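Local coordinates for periplasmic binding protein (Agrobacterium tumefaciens str. B6, PDB 5L9G) that binds the opine mannopine in the periplasm and probably delivers it to an ABC transporter for uptake, at residues P283-A289 / K305-S311. Residues are numbered along the deposited sequence; the frame is centred on the assembly and turned at random.
Sequences PNSFATA and KMATMAS. With MO0 (mannopine), chain C.
Lys305, at the helical start of 305-311, reaches across to Pro283 and Asn284 with its ammonium group. Its chain is bent by the rotation about CB-CG (chi2 97°), which brings NZ to 2.9 Å from Asn284 O. That donor lies well above the carbonyl plane, at a C=O...N angle of 111°, and the second bond, to Pro283 O, is weak. A water accepts from NZ and donates to Asn284 OD1, while the side-chain nitrogen ND2 of Asn284 is hydrogen-bonded to Asp281 OD1. Three residues on, Thr308 turns its hydroxyl back to Lys305 O, OG1 donating at 2.7 Å. The same OG1 accepts from a water that also donates to Thr288 O, and a further water donates to both Thr308 O and Ala287 O, the latter residue centring an inverse gamma turn. Met309, extended beyond CG, lays CE 3.7 Å from Pro283 CG and CB 4.1 Å from Ala289 CB; Tyr296 and Tyr301 also touch this methionine. At the end, Ser311 OG packs 3.3 Å from Ala289 CB. On the pocket side of 283-289, Thr288 OG1, anti to its own N (chi1 -172°), donates to mannopine OE1 at 2.7 Å, and that oxygen also lies in plane at the edge of the Phe286 ring. Lys305 thus holds the start of a ligand-binding loop, while the water at Thr288 O and Met309 CG, packed against that carbonyl, are consistent with a second shell positioning Thr288.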
ATOM      1  N   PRO A 283      -6.374 -13.647  -1.701  1.00 39.34           N
ATOM      2  CA  PRO A 283      -7.622 -12.877  -1.547  1.00 38.56           C
ATOM      3  C   PRO A 283      -8.821 -13.671  -1.014  1.00 43.51           C
ATOM      4  O   PRO A 283      -9.952 -13.198  -1.162  1.00 42.76           O
ATOM      5  CB  PRO A 283      -7.901 -12.378  -2.978  1.00 40.39           C
ATOM      6  CG  PRO A 283      -7.078 -13.252  -3.892  1.00 46.17           C
ATOM      7  CD  PRO A 283      -6.292 -14.227  -3.061  1.00 42.48           C
ATOM      8  N   ASN A 284      -8.600 -14.850  -0.393  1.00 40.87           N
ATOM      9  CA  ASN A 284      -9.696 -15.715   0.091  1.00 42.22           C
ATOM     10  C   ASN A 284     -10.728 -14.979   0.957  1.00 47.91           C
ATOM     11  O   ASN A 284     -11.937 -15.171   0.770  1.00 48.62           O
ATOM     12  CB  ASN A 284      -9.180 -16.964   0.772  1.00 44.13           C
ATOM     13  CG  ASN A 284      -8.682 -17.976  -0.235  1.00 50.87           C
ATOM     14  OD1 ASN A 284      -8.737 -17.750  -1.456  1.00 46.94           O
ATOM     15  ND2 ASN A 284      -8.153 -19.095   0.248  1.00 47.46           N
ATOM     16  N   SER A 285     -10.266 -14.100   1.833  1.00 43.43           N
ATOM     17  CA  SER A 285     -11.198 -13.291   2.628  1.00 43.81           C
ATOM     18  C   SER A 285     -10.867 -11.810   2.466  1.00 46.63           C
ATOM     19  O   SER A 285     -11.786 -10.994   2.283  1.00 48.98           O
ATOM     20  CB  SER A 285     -11.179 -13.716   4.095  1.00 48.77           C
ATOM     21  OG  SER A 285      -9.851 -13.786   4.587  1.00 65.32           O
ATOM     22  N   PHE A 286      -9.559 -11.466   2.503  1.00 37.09           N
ATOM     23  CA  PHE A 286      -9.078 -10.082   2.398  1.00 32.89           C
ATOM     24  C   PHE A 286      -9.092  -9.581   0.951  1.00 35.09           C
ATOM     25  O   PHE A 286      -8.634 -10.285   0.061  1.00 34.06           O
ATOM     26  CB  PHE A 286      -7.691  -9.949   3.048  1.00 33.74           C
ATOM     27  CG  PHE A 286      -7.212  -8.525   3.231  1.00 32.15           C
ATOM     28  CD1 PHE A 286      -7.648  -7.757   4.310  1.00 34.82           C
ATOM     29  CD2 PHE A 286      -6.307  -7.959   2.340  1.00 32.56           C
ATOM     30  CE1 PHE A 286      -7.188  -6.436   4.482  1.00 34.03           C
ATOM     31  CE2 PHE A 286      -5.849  -6.643   2.515  1.00 34.80           C
ATOM     32  CZ  PHE A 286      -6.294  -5.894   3.582  1.00 32.46           C
ATOM     33  N   ALA A 287      -9.619  -8.369   0.725  1.00 31.86           N
ATOM     34  CA  ALA A 287      -9.742  -7.800  -0.608  1.00 33.21           C
ATOM     35  C   ALA A 287      -8.397  -7.259  -1.104  1.00 35.37           C
ATOM     36  O   ALA A 287      -8.047  -6.095  -0.882  1.00 31.66           O
ATOM     37  CB  ALA A 287     -10.820  -6.723  -0.649  1.00 34.46           C
ATOM     38  N   THR A 288      -7.624  -8.160  -1.720  1.00 33.50           N
ATOM     39  CA  THR A 288      -6.341  -7.842  -2.354  1.00 33.54           C
ATOM     40  C   THR A 288      -6.291  -8.565  -3.708  1.00 39.08           C
ATOM     41  O   THR A 288      -7.232  -9.292  -4.033  1.00 38.78           O
ATOM     42  CB  THR A 288      -5.163  -8.151  -1.424  1.00 35.71           C
ATOM     43  OG1 THR A 288      -3.979  -7.628  -2.044  1.00 35.12           O
ATOM     44  CG2 THR A 288      -5.009  -9.651  -1.153  1.00 37.22           C
ATOM     45  N   ALA A 289      -5.214  -8.354  -4.497  1.00 36.15           N
ATOM     46  CA  ALA A 289      -5.049  -8.994  -5.799  1.00 37.02           C
ATOM     47  C   ALA A 289      -3.673  -9.641  -5.844  1.00 40.51           C
ATOM     48  O   ALA A 289      -2.700  -8.942  -5.610  1.00 39.22           O
ATOM     49  CB  ALA A 289      -5.170  -7.963  -6.914  1.00 38.30           C
ATOM     50  N   LYS A 305     -15.749 -11.476  -7.272  1.00 64.29           N
ATOM     51  CA  LYS A 305     -14.456 -11.470  -6.573  1.00 62.61           C
ATOM     52  C   LYS A 305     -13.480 -10.502  -7.265  1.00 64.45           C
ATOM     53  O   LYS A 305     -12.815  -9.718  -6.584  1.00 62.79           O
ATOM     54  CB  LYS A 305     -13.853 -12.887  -6.517  1.00 65.66           C
ATOM     55  CG  LYS A 305     -12.777 -13.051  -5.452  1.00 73.12           C
ATOM     56  CD  LYS A 305     -13.356 -13.667  -4.190  1.00 80.55           C
ATOM     57  CE  LYS A 305     -12.508 -13.370  -2.989  1.00 87.96           C
ATOM     58  NZ  LYS A 305     -12.700 -14.381  -1.917  1.00 96.61           N
ATOM     59  N   MET A 306     -13.429 -10.535  -8.610  1.00 61.38           N
ATOM     60  CA  MET A 306     -12.578  -9.657  -9.421  1.00 61.19           C
ATOM     61  C   MET A 306     -12.930  -8.165  -9.234  1.00 61.54           C
ATOM     62  O   MET A 306     -12.026  -7.334  -9.190  1.00 60.31           O
ATOM     63  CB  MET A 306     -12.650 -10.039 -10.903  1.00 65.87           C
ATOM     64  CG  MET A 306     -12.046 -11.404 -11.222  1.00 72.49           C
ATOM     65  SD  MET A 306     -10.239 -11.387 -11.408  1.00 78.21           S
ATOM     66  CE  MET A 306      -9.982 -12.972 -12.202  1.00 77.04           C
ATOM     67  N   ALA A 307     -14.228  -7.838  -9.075  1.00 55.86           N
ATOM     68  CA  ALA A 307     -14.727  -6.467  -8.908  1.00 54.14           C
ATOM     69  C   ALA A 307     -14.103  -5.703  -7.735  1.00 54.25           C
ATOM     70  O   ALA A 307     -13.994  -4.479  -7.796  1.00 53.24           O
ATOM     71  CB  ALA A 307     -16.245  -6.471  -8.786  1.00 55.21           C
ATOM     72  N   THR A 308     -13.683  -6.421  -6.683  1.00 48.89           N
ATOM     73  CA  THR A 308     -13.042  -5.838  -5.500  1.00 47.16           C
ATOM     74  C   THR A 308     -11.519  -5.708  -5.710  1.00 46.98           C
ATOM     75  O   THR A 308     -10.839  -5.084  -4.889  1.00 46.07           O
ATOM     76  CB  THR A 308     -13.327  -6.720  -4.265  1.00 63.84           C
ATOM     77  OG1 THR A 308     -12.773  -8.028  -4.483  1.00 65.35           O
ATOM     78  CG2 THR A 308     -14.817  -6.822  -3.943  1.00 63.17           C
ATOM     79  N   MET A 309     -10.982  -6.360  -6.763  1.00 42.04           N
ATOM     80  CA  MET A 309      -9.542  -6.370  -7.047  1.00 40.67           C
ATOM     81  C   MET A 309      -9.062  -5.115  -7.728  1.00 42.04           C
ATOM     82  O   MET A 309      -9.601  -4.711  -8.770  1.00 42.34           O
ATOM     83  CB  MET A 309      -9.120  -7.624  -7.834  1.00 43.33           C
ATOM     84  CG  MET A 309      -9.274  -8.885  -7.033  1.00 45.59           C
ATOM     85  SD  MET A 309      -8.635 -10.309  -7.909  1.00 48.87           S
ATOM     86  CE  MET A 309      -8.820 -11.541  -6.663  1.00 45.40           C
ATOM     87  N   ALA A 310      -8.008  -4.521  -7.156  1.00 37.53           N
ATOM     88  CA  ALA A 310      -7.377  -3.310  -7.658  1.00 37.78           C
ATOM     89  C   ALA A 310      -6.969  -3.425  -9.123  1.00 40.08           C
ATOM     90  O   ALA A 310      -7.025  -2.437  -9.863  1.00 39.80           O
ATOM     91  CB  ALA A 310      -6.140  -3.006  -6.844  1.00 38.18           C
ATOM     92  N   SER A 311      -6.531  -4.629  -9.521  1.00 35.50           N
ATOM     93  CA  SER A 311      -6.006  -4.903 -10.855  1.00 35.83           C
ATOM     94  C   SER A 311      -7.048  -5.407 -11.862  1.00 40.09           C
ATOM     95  O   SER A 311      -6.675  -5.702 -12.991  1.00 42.11           O
ATOM     96  CB  SER A 311      -4.817  -5.862 -10.766  1.00 39.49           C
ATOM     97  OG  SER A 311      -5.205  -7.056 -10.110  1.00 42.49           O
TER
HETATM   98  OAB MO0 C 401       6.907   0.268   2.649  1.00 37.00           O
HETATM   99  CAF MO0 C 401       6.514   0.354   3.992  1.00 37.76           C
HETATM  100  CAG MO0 C 401       5.021   0.565   4.167  1.00 35.67           C
HETATM  101  OAC MO0 C 401       4.730   1.919   4.151  1.00 36.39           O
HETATM  102  CAH MO0 C 401       4.159  -0.257   3.241  1.00 36.53           C
HETATM  103  OAM MO0 C 401       4.450  -1.603   3.334  1.00 36.67           O
HETATM  104  CAI MO0 C 401       2.654  -0.019   3.361  1.00 33.31           C
HETATM  105  OAD MO0 C 401       2.192  -0.358   4.633  1.00 35.73           O
HETATM  106  CAJ MO0 C 401       1.880  -0.687   2.261  1.00 33.25           C
HETATM  107  OAE MO0 C 401       2.324  -0.203   1.025  1.00 37.76           O
HETATM  108  CAK MO0 C 401       0.354  -0.577   2.393  1.00 29.10           C
HETATM  109  N   MO0 C 401      -0.234  -1.916   2.256  1.00 29.28           N
HETATM  110  CA  MO0 C 401      -1.712  -1.884   2.135  1.00 28.88           C
HETATM  111  C   MO0 C 401      -2.348  -2.281   3.446  1.00 33.73           C
HETATM  112  O   MO0 C 401      -1.629  -2.432   4.456  1.00 31.54           O
HETATM  113  CB  MO0 C 401      -2.235  -2.733   1.001  1.00 31.10           C
HETATM  114  CG  MO0 C 401      -2.227  -4.213   1.321  1.00 32.04           C
HETATM  115  CD  MO0 C 401      -2.247  -5.079   0.111  1.00 33.36           C
HETATM  116  OE1 MO0 C 401      -3.473  -5.640  -0.271  1.00 29.25           O
HETATM  117  NE2 MO0 C 401      -1.240  -5.341  -0.566  1.00 35.97           N
HETATM  118  OXT MO0 C 401      -3.609  -2.398   3.562  1.00 30.26           O
HETATM  119  O   HOH W   1     -10.374 -16.020  -3.246  1.00 53.81           O
HETATM  120  O   HOH W   2      -9.062  -4.041  -2.899  1.00 44.16           O
HETATM  121  O   HOH W   3      -9.984  -9.096  -3.752  1.00 53.56           O